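Local coordinates for protein peroxinectin A (Dictyostelium discoideum, PDB 6ERC) that catalyses the oxidation of phenolic donors by hydrogen peroxide at a haem and, as a secreted peroxidase, also oxidises iodide and thiocyanate, at residues R49-I54 with N425-V430; T297-R302 with Q385-H390; S381-R386 with D434-G439; P394-R399 with S429-D434. All blocks are in the same frame, centred on the assembly; numbering follows the deposited sequence.

Contacts 2 and 3 lie nearest the haem, with centres about 12 and 16 Å from the centre of the chain. They share helix 379-390 and Arg386, and in both, arginines of this helix bind a propionate; contact 2 adds Arg302 and Thr297. Contacts 1 and 4 lie farther out, about 25 and 24 Å from that centre, and both draw on the chain that follows helix 417-426. Contacts 1, 2 and 3 are buried. Contact 1 is purely apolar across its two segments, whereas contact 4, partly buried, relies on backbone, amide and water hydrogen bonds. Asp434, shared by contacts 3 and 4, pairs with Arg388 of contact 2 and Tyr427 of contact 1.

Contact 1: R49-I54 with N425-V430; sequences RAISNI and NAYKSV
Ile51 and Ile54 of helix 48-56 meet the methyl of Ala426 through two different branches. Ile51 brings its CD1 tip within 3.8 Å of Ala426 CB, and Ile54 lays CG2 against the same CB, also at 3.8 Å. In Ile54 the branch that touches is the one anti to the backbone N. Ile54 CG2 also lies 4.0 Å from Asn425 CB, at the base of that side chain. Ile51 uses both arms against Tyr427. Its CD1 comes obliquely to the ring, 4.0 Å from Tyr427 CZ, while Ile51 CG2 sits 3.7 Å from Tyr427 OH, and the two side chains cross at about a right angle. In Ile51, chi1 (-60°) sets CG1 beside the backbone N, and chi2 (-65°) then places CD1; CG2 is anti to the backbone N. No hydrogen bond joins the two segments. In the largely helical fold of the animal haem peroxidases, helix 48-56 here packs on the last turn of helix 417-426 and the loop residue after it: Tyr427 is the first residue to leave helical geometry, and the end of its side chain comes in toward helix 48-56. The phenol itself is fixed from outside the pair, by a hydrogen bond between Tyr427 OH and Asp434 OD2, and Ala426 O accepts from Gln46 NE2. Ile55, the next residue of helix 48-56, touches both Ala426 and Tyr427, while Ile51 also packs on Arg388 of helix 379-390. At the start of helix 48-56, Arg49 forms salt bridges with Asp101 and Asp378.

Contact 2: T297-R302 with Q385-H390; sequences TTTAFR and QRNRDH. With HEM (protoporphyrin IX containing Fe), chain F.
Arg386 meets the 297-302 segment through its aliphatic part: CG lies 3.4 Å from Arg302 NH2 and also touches the methyl of Thr298. Beyond it the chain bends twice, and the guanidinium grips one haem propionate. Arg386 NH2 gives a nearly straight bond to O2A (2.8 Å, 170°), and NE a longer one to O1A, while NH1 is hydrogen-bonded to Thr119 OG1. Arg302 also donates to O1A, though its NH1 is modelled too close for that distance to be trusted. Arg302 NE is bound to Thr297 O at 3.1 Å, almost in the guanidinium plane, and NH1 also reaches Asn383 OD1. The shared propionate would probably offset the like charges of the two arginines. An alanine in place of Arg302 would probably leave O1A without the Arg302 guanidinium, and Thr297 O and Asn383 OD1 without this donor. Next in sequence, Asn387 OD1 accepts from Thr299 OG1 at 2.7 Å, nearly along the C=O axis, while its ND2 binds Asn383 O. His390 is the last residue of the segment to touch. Its ND1 stands 2.8 Å from Thr298 OG1, and Asn294 binds both groups, through OD1 to ND1 and through its carbonyl to the hydroxyl. With Thr297 OG1 donating to O2D of the other propionate, the two segments build the propionate-binding side of the haem pocket in this animal-type peroxidase.

Contact 3: S381-R386 with D434-G439; sequences SRNLQR and DSYVGG. With HEM (protoporphyrin IX containing Fe), chain F.
Helix 379-390, whose arginines bind a haem propionate, packs Asn383 and Leu384 against Asp434, Tyr436 and Val437 at the start of helix 435-441. Leu384 puts CD2 at the edge of the Tyr436 ring, 3.8 Å from CD2 of that ring, and the two side chains cross at about a right angle. Asn383 comes in next to Leu384 on the same ring: its CB is 3.7 Å from Tyr436 CE2, and ND2 is 3.3 Å from Tyr436 OH, with amide and ring planes 70° apart. The amide oxygen, OD1, is taken up by Arg302. The other Leu384 methyl, CD1, comes close to Asp434 OD2 (3.2 Å) and reaches Val437 CG1 at 4.2 Å. In this helical core of the peroxidase fold the axes of segments 381-386 and 435-439 approach to 10.5 Å, their N-to-C directions 122° apart. Asp434 is the N-cap residue of helix 435-441, but its carboxylate makes no capping bond; OD2 instead forms a salt bridge with Arg388 NH2, further along helix 379-390. On the haem side, a bend at chi3 (75°) places Arg382 NE, which donates to propionate O2A at 2.9 Å, an oxygen it shares with Arg386. The Arg386 guanidinium has Arg382 NH2 at its edge, close to its plane, and Arg386 NH1 donates to Phe117 O. A leucine in place of Arg386 would probably leave the propionate without this guanidinium, with Arg382 still at O2A, and Phe117 O without this donor.

Contact 4: P394-R399 with S429-D434; sequences PYNSLR and SVDDID
Asn396 has its CG off the staggered positions (chi1 -107°), while Asp431 CG is anti to its own carbonyl carbon (chi1 -67°), and between them Asn396 ND2 and Asp431 OD1 form a 2.9 Å hydrogen bond. The amide approaches OD1 from above the carboxylate plane. The contact places the N-terminal turn of helix 395-401, with Pro394 at the N-cap position, against the short 3-10 turn 430-432 that precedes helix 435-441. The backbone adds a bond: Tyr395 N donates almost straight to Ile433 O (2.8 Å, 172°). Beside that bond Tyr395 CB rests on Ile433 CB at 3.9 Å, and Pro394 CB packs 3.5 Å from Asp431 O. The Tyr395 ring leads away, its hydroxyl bonded to Glu442, with Arg399 CD over one face. Asn396 is fixed from a second side as well, since its OD1 accepts from Val407 N. Within the turn, Ser429 OG accepts from Asp431 N at 3.2 Å, an ST turn at the start of the 3-10 segment. A water bridges the two segments, accepting from Asn396 N at 3.0 Å and donating to Val430 O at 2.7 Å and to Ile433 O at 3.0 Å.

Contact 1: R49-I54 with N425-V430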
# COMPACT_ATOMS: atom_id res chain seq x y z
N ARG A 49 -3.98 20.46 -6.71
CA ARG A 49 -5.02 20.81 -5.75
C ARG A 49 -6.31 21.25 -6.45
O ARG A 49 -7.40 21.07 -5.89
CB ARG A 49 -4.52 21.91 -4.81
CG ARG A 49 -5.56 22.43 -3.82
CD ARG A 49 -6.18 21.32 -2.98
NE ARG A 49 -7.13 21.86 -2.01
CZ ARG A 49 -7.96 21.12 -1.28
NH1 ARG A 49 -7.98 19.80 -1.40
NH2 ARG A 49 -8.78 21.72 -0.42
N ALA A 50 -6.20 21.82 -7.65
CA ALA A 50 -7.40 22.16 -8.40
C ALA A 50 -8.12 20.90 -8.87
O ALA A 50 -9.33 20.75 -8.67
CB ALA A 50 -7.04 23.05 -9.59
N ILE A 51 -7.38 19.97 -9.49
CA ILE A 51 -7.98 18.70 -9.90
C ILE A 51 -8.59 18.00 -8.70
O ILE A 51 -9.62 17.33 -8.82
CB ILE A 51 -6.93 17.81 -10.59
CG1 ILE A 51 -6.36 18.50 -11.84
CG2 ILE A 51 -7.53 16.46 -10.95
CD1 ILE A 51 -7.37 18.71 -12.96
N SER A 52 -7.97 18.13 -7.52
CA SER A 52 -8.52 17.51 -6.32
C SER A 52 -9.88 18.10 -5.99
O SER A 52 -10.84 17.36 -5.73
CB SER A 52 -7.55 17.71 -5.15
OG SER A 52 -8.07 17.15 -3.96
N ASN A 53 -9.99 19.43 -5.99
CA ASN A 53 -11.26 20.06 -5.66
C ASN A 53 -12.33 19.77 -6.71
O ASN A 53 -13.50 19.58 -6.37
CB ASN A 53 -11.07 21.57 -5.51
CG ASN A 53 -10.28 21.93 -4.26
OD1 ASN A 53 -10.48 21.35 -3.20
ND2 ASN A 53 -9.38 22.90 -4.39
N ILE A 54 -11.94 19.73 -7.98
CA ILE A 54 -12.93 19.57 -9.05
C ILE A 54 -13.45 18.14 -9.08
O ILE A 54 -14.67 17.91 -9.15
CB ILE A 54 -12.33 19.98 -10.41
CG1 ILE A 54 -12.08 21.50 -10.44
CG2 ILE A 54 -13.26 19.59 -11.56
CD1 ILE A 54 -11.16 21.95 -11.56
N ASN A 425 -15.04 19.59 -16.72
CA ASN A 425 -14.63 20.77 -15.97
C ASN A 425 -13.13 20.75 -15.68
O ASN A 425 -12.47 21.79 -15.71
CB ASN A 425 -15.42 20.85 -14.66
CG ASN A 425 -15.24 22.17 -13.94
OD1 ASN A 425 -14.37 22.98 -14.29
ND2 ASN A 425 -16.06 22.41 -12.92
N ALA A 426 -12.57 19.56 -15.41
CA ALA A 426 -11.16 19.47 -15.05
C ALA A 426 -10.25 19.49 -16.28
O ALA A 426 -9.19 20.11 -16.25
CB ALA A 426 -10.91 18.20 -14.23
N TYR A 427 -10.65 18.81 -17.35
CA TYR A 427 -9.85 18.70 -18.55
C TYR A 427 -10.66 19.17 -19.75
O TYR A 427 -11.89 19.03 -19.79
CB TYR A 427 -9.39 17.26 -18.79
CG TYR A 427 -8.72 16.63 -17.59
CD1 TYR A 427 -7.37 16.82 -17.34
CD2 TYR A 427 -9.45 15.85 -16.70
CE1 TYR A 427 -6.76 16.25 -16.25
CE2 TYR A 427 -8.85 15.27 -15.61
CZ TYR A 427 -7.50 15.47 -15.38
OH TYR A 427 -6.90 14.90 -14.29
N LYS A 428 -9.96 19.73 -20.74
CA LYS A 428 -10.62 20.15 -21.97
C LYS A 428 -10.65 19.06 -23.02
O LYS A 428 -11.47 19.12 -23.94
CB LYS A 428 -9.93 21.40 -22.54
CG LYS A 428 -8.52 21.17 -23.05
CD LYS A 428 -7.81 22.50 -23.30
CE LYS A 428 -6.44 22.30 -23.94
NZ LYS A 428 -6.54 21.84 -25.36
N SER A 429 -9.79 18.05 -22.90
CA SER A 429 -9.78 16.92 -23.82
C SER A 429 -9.61 15.63 -23.03
O SER A 429 -9.05 15.62 -21.93
CB SER A 429 -8.65 17.05 -24.86
OG SER A 429 -8.58 15.90 -25.67
N VAL A 430 -10.10 14.53 -23.61
CA VAL A 430 -9.89 13.22 -22.99
C VAL A 430 -8.40 12.88 -22.98
O VAL A 430 -7.90 12.27 -22.02
CB VAL A 430 -10.71 12.13 -23.71
CG1 VAL A 430 -12.20 12.40 -23.55
CG2 VAL A 430 -10.32 12.03 -25.18

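Contact 2: T297-R302 with Q385-H390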
# COMPACT_ATOMS: atom_id res chain seq x y z
N THR A 297 2.53 1.11 -8.58
CA THR A 297 2.52 1.77 -7.28
C THR A 297 2.08 3.23 -7.38
O THR A 297 1.42 3.73 -6.46
CB THR A 297 3.90 1.68 -6.63
OG1 THR A 297 3.84 2.16 -5.29
CG2 THR A 297 4.94 2.48 -7.40
N THR A 298 2.42 3.91 -8.47
CA THR A 298 2.09 5.33 -8.58
C THR A 298 0.64 5.55 -8.98
O THR A 298 0.00 6.50 -8.50
CB THR A 298 3.02 6.00 -9.61
OG1 THR A 298 4.38 5.67 -9.32
CG2 THR A 298 2.85 7.51 -9.57
N THR A 299 0.09 4.69 -9.84
CA THR A 299 -1.22 4.95 -10.45
C THR A 299 -2.24 3.88 -10.08
O THR A 299 -3.20 4.19 -9.37
CB THR A 299 -1.06 5.05 -11.97
OG1 THR A 299 0.07 5.89 -12.28
CG2 THR A 299 -2.31 5.64 -12.60
N ALA A 300 -2.08 2.64 -10.55
CA ALA A 300 -3.15 1.66 -10.46
C ALA A 300 -3.51 1.34 -9.01
O ALA A 300 -4.67 1.46 -8.60
CB ALA A 300 -2.76 0.39 -11.21
N PHE A 301 -2.53 0.91 -8.22
CA PHE A 301 -2.82 0.38 -6.90
C PHE A 301 -3.11 1.47 -5.86
O PHE A 301 -3.37 1.13 -4.70
CB PHE A 301 -1.66 -0.49 -6.41
CG PHE A 301 -2.08 -1.53 -5.41
CD1 PHE A 301 -2.73 -2.67 -5.83
CD2 PHE A 301 -1.82 -1.36 -4.06
CE1 PHE A 301 -3.12 -3.63 -4.91
CE2 PHE A 301 -2.21 -2.31 -3.15
CZ PHE A 301 -2.86 -3.45 -3.57
N ARG A 302 -3.07 2.74 -6.24
CA ARG A 302 -3.48 3.80 -5.32
C ARG A 302 -4.99 3.97 -5.26
O ARG A 302 -5.47 4.89 -4.59
CB ARG A 302 -2.82 5.12 -5.71
CG ARG A 302 -1.31 5.10 -5.60
CD ARG A 302 -0.74 6.43 -5.13
NE ARG A 302 0.72 6.38 -5.05
CZ ARG A 302 1.48 7.36 -4.57
NH1 ARG A 302 0.92 8.48 -4.12
NH2 ARG A 302 2.79 7.22 -4.54
N GLN A 385 0.35 14.90 -7.86
CA GLN A 385 1.74 15.34 -7.91
C GLN A 385 2.66 14.17 -8.22
O GLN A 385 3.53 14.26 -9.10
CB GLN A 385 2.13 15.98 -6.58
CG GLN A 385 1.47 17.30 -6.32
CD GLN A 385 2.10 18.43 -7.11
OE1 GLN A 385 1.45 19.04 -7.97
NE2 GLN A 385 3.36 18.72 -6.83
N ARG A 386 2.49 13.05 -7.51
CA ARG A 386 3.39 11.91 -7.67
C ARG A 386 3.33 11.37 -9.09
O ARG A 386 4.37 11.03 -9.68
CB ARG A 386 3.04 10.82 -6.66
CG ARG A 386 4.11 9.74 -6.48
CD ARG A 386 5.34 10.27 -5.75
NE ARG A 386 5.01 10.86 -4.46
CZ ARG A 386 5.90 11.48 -3.68
NH1 ARG A 386 7.16 11.59 -4.06
NH2 ARG A 386 5.51 11.99 -2.52
N ASN A 387 2.13 11.28 -9.67
CA ASN A 387 2.02 10.85 -11.06
C ASN A 387 2.72 11.83 -11.99
O ASN A 387 3.43 11.41 -12.91
CB ASN A 387 0.54 10.71 -11.44
CG ASN A 387 -0.13 9.53 -10.77
OD1 ASN A 387 -0.13 8.42 -11.30
ND2 ASN A 387 -0.72 9.76 -9.61
N ARG A 388 2.54 13.13 -11.76
CA ARG A 388 3.21 14.13 -12.57
C ARG A 388 4.69 14.21 -12.25
O ARG A 388 5.50 14.55 -13.12
CB ARG A 388 2.54 15.49 -12.37
CG ARG A 388 1.09 15.52 -12.84
CD ARG A 388 0.36 16.76 -12.37
NE ARG A 388 -1.01 16.78 -12.85
CZ ARG A 388 -1.84 17.81 -12.70
NH1 ARG A 388 -1.43 18.92 -12.09
NH2 ARG A 388 -3.08 17.74 -13.17
N ASP A 389 5.06 13.89 -11.01
CA ASP A 389 6.47 13.78 -10.64
C ASP A 389 7.14 12.64 -11.40
O ASP A 389 8.24 12.79 -11.93
CB ASP A 389 6.60 13.59 -9.13
CG ASP A 389 8.03 13.39 -8.67
OD1 ASP A 389 8.95 13.45 -9.51
OD2 ASP A 389 8.23 13.19 -7.46
N HIS A 390 6.48 11.48 -11.46
CA HIS A 390 7.04 10.31 -12.12
C HIS A 390 6.88 10.34 -13.63
O HIS A 390 7.46 9.49 -14.31
CB HIS A 390 6.39 9.03 -11.58
CG HIS A 390 6.69 8.76 -10.14
ND1 HIS A 390 6.50 7.52 -9.56
CD2 HIS A 390 7.15 9.57 -9.15
CE1 HIS A 390 6.84 7.58 -8.29
NE2 HIS A 390 7.23 8.81 -8.01
CHA HEM F . 0.91 5.83 -0.81
CHB HEM F . -1.71 7.18 3.03
CHC HEM F . -4.71 3.42 2.27
CHD HEM F . -2.21 2.23 -1.71
C1A HEM F . 0.42 6.55 0.26
C2A HEM F . 0.92 7.83 0.71
C3A HEM F . 0.20 8.21 1.77
C4A HEM F . -0.78 7.17 2.02
CMA HEM F . 0.37 9.50 2.59
CAA HEM F . 2.07 8.59 0.05
CBA HEM F . 1.47 9.84 -0.58
CGA HEM F . 2.36 10.33 -1.70
O1A HEM F . 2.54 9.60 -2.70
O2A HEM F . 2.88 11.47 -1.58
C1B HEM F . -2.73 6.26 3.16
C2B HEM F . -3.71 6.26 4.22
C3B HEM F . -4.54 5.23 4.02
C4B HEM F . -4.11 4.54 2.82
CMB HEM F . -3.71 7.32 5.35
CAB HEM F . -5.76 4.77 4.85
CBB HEM F . -6.22 5.44 5.91
C1C HEM F . -4.31 2.77 1.12
C2C HEM F . -4.94 1.61 0.53
C3C HEM F . -4.24 1.28 -0.58
C4C HEM F . -3.16 2.23 -0.70
CMC HEM F . -6.20 0.96 1.14
CAC HEM F . -4.41 0.15 -1.64
CBC HEM F . -5.35 -0.79 -1.63
C1D HEM F . -1.13 3.08 -1.78
C2D HEM F . -0.06 2.99 -2.74
C3D HEM F . 0.79 3.99 -2.49
C4D HEM F . 0.30 4.73 -1.36
CMD HEM F . 0.04 1.93 -3.86
CAD HEM F . 2.11 4.31 -3.23
CBD HEM F . 3.14 3.34 -2.66
CGD HEM F . 4.51 3.97 -2.60
O1D HEM F . 4.79 4.67 -1.59
O2D HEM F . 5.32 3.78 -3.53
NA HEM F . -0.62 6.18 1.08
NB HEM F . -3.00 5.20 2.32
NC HEM F . -3.22 3.12 0.35
ND HEM F . -0.88 4.15 -0.95
FE HEM F . -1.89 4.63 0.69

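Contact 3: S381-R386 with D434-G439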
# COMPACT_ATOMS: atom_id res chain seq x y z
N SER A 381 -4.29 15.29 -3.88
CA SER A 381 -3.29 16.15 -4.52
C SER A 381 -1.93 15.49 -4.54
O SER A 381 -1.22 15.53 -5.55
CB SER A 381 -3.22 17.50 -3.80
OG SER A 381 -4.47 18.16 -3.82
N ARG A 382 -1.53 14.86 -3.42
CA ARG A 382 -0.24 14.19 -3.38
C ARG A 382 -0.13 13.12 -4.46
O ARG A 382 0.93 12.94 -5.06
CB ARG A 382 -0.01 13.58 -1.99
CG ARG A 382 0.26 14.61 -0.90
CD ARG A 382 0.80 13.97 0.37
NE ARG A 382 2.20 13.56 0.25
CZ ARG A 382 3.23 14.38 0.36
NH1 ARG A 382 3.04 15.67 0.60
NH2 ARG A 382 4.47 13.92 0.23
N ASN A 383 -1.23 12.41 -4.73
CA ASN A 383 -1.21 11.40 -5.77
C ASN A 383 -1.02 12.03 -7.15
O ASN A 383 -0.17 11.58 -7.93
CB ASN A 383 -2.49 10.57 -5.73
CG ASN A 383 -2.64 9.80 -4.43
OD1 ASN A 383 -1.65 9.35 -3.84
ND2 ASN A 383 -3.87 9.64 -3.97
N LEU A 384 -1.79 13.07 -7.45
CA LEU A 384 -1.63 13.77 -8.72
C LEU A 384 -0.21 14.28 -8.89
O LEU A 384 0.40 14.11 -9.96
CB LEU A 384 -2.63 14.93 -8.82
CG LEU A 384 -4.00 14.62 -9.42
CD1 LEU A 384 -3.88 14.23 -10.89
CD2 LEU A 384 -4.72 13.53 -8.65
N GLN A 385 0.35 14.90 -7.86
CA GLN A 385 1.74 15.34 -7.91
C GLN A 385 2.66 14.17 -8.22
O GLN A 385 3.53 14.26 -9.10
CB GLN A 385 2.13 15.98 -6.58
CG GLN A 385 1.47 17.30 -6.32
CD GLN A 385 2.10 18.43 -7.11
OE1 GLN A 385 1.45 19.04 -7.97
NE2 GLN A 385 3.36 18.72 -6.83
N ARG A 386 2.49 13.05 -7.51
CA ARG A 386 3.39 11.91 -7.67
C ARG A 386 3.33 11.37 -9.09
O ARG A 386 4.37 11.03 -9.68
CB ARG A 386 3.04 10.82 -6.66
CG ARG A 386 4.11 9.74 -6.48
CD ARG A 386 5.34 10.27 -5.75
NE ARG A 386 5.01 10.86 -4.46
CZ ARG A 386 5.90 11.48 -3.68
NH1 ARG A 386 7.16 11.59 -4.06
NH2 ARG A 386 5.51 11.99 -2.52
N ASP A 434 -5.47 12.88 -16.60
CA ASP A 434 -4.44 12.15 -15.86
C ASP A 434 -4.82 10.68 -15.74
O ASP A 434 -5.97 10.35 -15.42
CB ASP A 434 -4.26 12.76 -14.47
CG ASP A 434 -3.36 13.98 -14.47
OD1 ASP A 434 -2.20 13.85 -14.90
OD2 ASP A 434 -3.81 15.05 -14.03
N SER A 435 -3.86 9.79 -16.00
CA SER A 435 -4.14 8.36 -15.94
C SER A 435 -4.80 7.98 -14.62
O SER A 435 -5.70 7.12 -14.59
CB SER A 435 -2.85 7.56 -16.13
OG SER A 435 -2.45 7.57 -17.49
N TYR A 436 -4.38 8.61 -13.52
CA TYR A 436 -4.93 8.26 -12.21
C TYR A 436 -6.42 8.54 -12.14
O TYR A 436 -7.20 7.69 -11.69
CB TYR A 436 -4.18 9.03 -11.12
CG TYR A 436 -4.67 8.74 -9.72
CD1 TYR A 436 -4.69 7.44 -9.23
CD2 TYR A 436 -5.09 9.76 -8.89
CE1 TYR A 436 -5.14 7.17 -7.95
CE2 TYR A 436 -5.54 9.50 -7.61
CZ TYR A 436 -5.56 8.21 -7.14
OH TYR A 436 -6.00 7.95 -5.86
N VAL A 437 -6.85 9.72 -12.58
CA VAL A 437 -8.27 10.06 -12.50
C VAL A 437 -9.06 9.28 -13.54
O VAL A 437 -10.22 8.91 -13.31
CB VAL A 437 -8.51 11.58 -12.63
CG1 VAL A 437 -7.48 12.38 -11.82
CG2 VAL A 437 -8.51 12.02 -14.09
N GLY A 438 -8.46 9.02 -14.70
CA GLY A 438 -9.16 8.29 -15.74
C GLY A 438 -9.47 6.86 -15.33
O GLY A 438 -10.61 6.40 -15.44
N GLY A 439 -8.45 6.14 -14.85
CA GLY A 439 -8.67 4.77 -14.42
C GLY A 439 -9.70 4.67 -13.31
O GLY A 439 -10.50 3.73 -13.27
CHA HEM F . 0.91 5.83 -0.81
CHB HEM F . -1.71 7.18 3.03
CHC HEM F . -4.71 3.42 2.27
CHD HEM F . -2.21 2.23 -1.71
C1A HEM F . 0.42 6.55 0.26
C2A HEM F . 0.92 7.83 0.71
C3A HEM F . 0.20 8.21 1.77
C4A HEM F . -0.78 7.17 2.02
CMA HEM F . 0.37 9.50 2.59
CAA HEM F . 2.07 8.59 0.05
CBA HEM F . 1.47 9.84 -0.58
CGA HEM F . 2.36 10.33 -1.70
O1A HEM F . 2.54 9.60 -2.70
O2A HEM F . 2.88 11.47 -1.58
C1B HEM F . -2.73 6.26 3.16
C2B HEM F . -3.71 6.26 4.22
C3B HEM F . -4.54 5.23 4.02
C4B HEM F . -4.11 4.54 2.82
CMB HEM F . -3.71 7.32 5.35
CAB HEM F . -5.76 4.77 4.85
CBB HEM F . -6.22 5.44 5.91
C1C HEM F . -4.31 2.77 1.12
C2C HEM F . -4.94 1.61 0.53
C3C HEM F . -4.24 1.28 -0.58
C4C HEM F . -3.16 2.23 -0.70
CMC HEM F . -6.20 0.96 1.14
CAC HEM F . -4.41 0.15 -1.64
CBC HEM F . -5.35 -0.79 -1.63
C1D HEM F . -1.13 3.08 -1.78
C2D HEM F . -0.06 2.99 -2.74
C3D HEM F . 0.79 3.99 -2.49
C4D HEM F . 0.30 4.73 -1.36
CMD HEM F . 0.04 1.93 -3.86
CAD HEM F . 2.11 4.31 -3.23
CBD HEM F . 3.14 3.34 -2.66
CGD HEM F . 4.51 3.97 -2.60
O1D HEM F . 4.79 4.67 -1.59
O2D HEM F . 5.32 3.78 -3.53
NA HEM F . -0.62 6.18 1.08
NB HEM F . -3.00 5.20 2.32
NC HEM F . -3.22 3.12 0.35
ND HEM F . -0.88 4.15 -0.95
FE HEM F . -1.89 4.63 0.69

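Contact 4: P394-R399 with S429-D434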
# COMPACT_ATOMS: atom_id res chain seq x y z
N PRO A 394 -0.48 10.43 -20.11
CA PRO A 394 -1.92 10.70 -20.01
C PRO A 394 -2.75 9.43 -20.15
O PRO A 394 -2.30 8.40 -20.65
CB PRO A 394 -2.18 11.67 -21.16
CG PRO A 394 -0.87 12.31 -21.42
CD PRO A 394 0.16 11.26 -21.14
N TYR A 395 -4.01 9.54 -19.71
CA TYR A 395 -4.93 8.40 -19.70
C TYR A 395 -4.92 7.66 -21.03
O TYR A 395 -4.67 6.45 -21.08
CB TYR A 395 -6.33 8.90 -19.34
CG TYR A 395 -7.42 7.85 -19.39
CD1 TYR A 395 -7.41 6.76 -18.53
CD2 TYR A 395 -8.48 7.97 -20.28
CE1 TYR A 395 -8.41 5.81 -18.57
CE2 TYR A 395 -9.48 7.03 -20.33
CZ TYR A 395 -9.45 5.95 -19.47
OH TYR A 395 -10.45 5.01 -19.52
N ASN A 396 -5.20 8.37 -22.13
CA ASN A 396 -5.29 7.70 -23.42
C ASN A 396 -3.93 7.21 -23.90
O ASN A 396 -3.86 6.20 -24.61
CB ASN A 396 -5.91 8.63 -24.46
CG ASN A 396 -7.34 8.24 -24.82
OD1 ASN A 396 -7.78 7.12 -24.57
ND2 ASN A 396 -8.07 9.17 -25.43
N SER A 397 -2.85 7.90 -23.54
CA SER A 397 -1.52 7.42 -23.91
C SER A 397 -1.19 6.12 -23.19
O SER A 397 -0.62 5.19 -23.79
CB SER A 397 -0.47 8.48 -23.61
OG SER A 397 0.83 8.03 -23.98
N LEU A 398 -1.53 6.03 -21.91
CA LEU A 398 -1.27 4.80 -21.16
C LEU A 398 -2.01 3.62 -21.77
O LEU A 398 -1.44 2.55 -21.97
CB LEU A 398 -1.67 5.00 -19.69
CG LEU A 398 -1.50 3.79 -18.77
CD1 LEU A 398 -0.05 3.34 -18.73
CD2 LEU A 398 -2.00 4.11 -17.38
N ARG A 399 -3.30 3.80 -22.07
CA ARG A 399 -4.09 2.73 -22.66
C ARG A 399 -3.44 2.21 -23.94
O ARG A 399 -3.30 1.00 -24.13
CB ARG A 399 -5.52 3.21 -22.93
CG ARG A 399 -6.36 3.37 -21.67
CD ARG A 399 -7.77 3.85 -21.99
NE ARG A 399 -8.51 2.90 -22.82
CZ ARG A 399 -9.17 1.84 -22.36
NH1 ARG A 399 -9.18 1.57 -21.06
NH2 ARG A 399 -9.81 1.05 -23.20
N SER A 429 -9.79 18.05 -22.90
CA SER A 429 -9.78 16.92 -23.82
C SER A 429 -9.61 15.63 -23.03
O SER A 429 -9.05 15.62 -21.93
CB SER A 429 -8.65 17.05 -24.86
OG SER A 429 -8.58 15.90 -25.67
N VAL A 430 -10.10 14.53 -23.61
CA VAL A 430 -9.89 13.22 -22.99
C VAL A 430 -8.40 12.88 -22.98
O VAL A 430 -7.90 12.27 -22.02
CB VAL A 430 -10.71 12.13 -23.71
CG1 VAL A 430 -12.20 12.40 -23.55
CG2 VAL A 430 -10.32 12.03 -25.18
N ASP A 431 -7.68 13.27 -24.02
CA ASP A 431 -6.25 13.02 -24.09
C ASP A 431 -5.45 13.89 -23.12
O ASP A 431 -4.22 13.78 -23.10
CB ASP A 431 -5.75 13.24 -25.52
CG ASP A 431 -6.30 12.21 -26.49
OD1 ASP A 431 -6.00 11.01 -26.31
OD2 ASP A 431 -7.03 12.60 -27.43
N ASP A 432 -6.11 14.75 -22.34
CA ASP A 432 -5.46 15.50 -21.28
C ASP A 432 -5.71 14.91 -19.90
O ASP A 432 -5.15 15.40 -18.92
CB ASP A 432 -5.94 16.96 -21.29
CG ASP A 432 -5.72 17.64 -22.62
OD1 ASP A 432 -4.76 17.27 -23.33
OD2 ASP A 432 -6.51 18.55 -22.96
N ILE A 433 -6.55 13.88 -19.80
CA ILE A 433 -6.90 13.31 -18.51
C ILE A 433 -5.68 12.64 -17.89
O ILE A 433 -4.93 11.92 -18.57
CB ILE A 433 -8.06 12.32 -18.65
CG1 ILE A 433 -9.28 13.01 -19.27
CG2 ILE A 433 -8.43 11.73 -17.30
CD1 ILE A 433 -10.41 12.06 -19.63
N ASP A 434 -5.47 12.88 -16.60
CA ASP A 434 -4.44 12.15 -15.86
C ASP A 434 -4.82 10.68 -15.74
O ASP A 434 -5.97 10.35 -15.42
CB ASP A 434 -4.26 12.76 -14.47
CG ASP A 434 -3.36 13.98 -14.47
OD1 ASP A 434 -2.20 13.85 -14.90
OD2 ASP A 434 -3.81 15.05 -14.03
O HOH W 1 -5.50 11.28 -21.41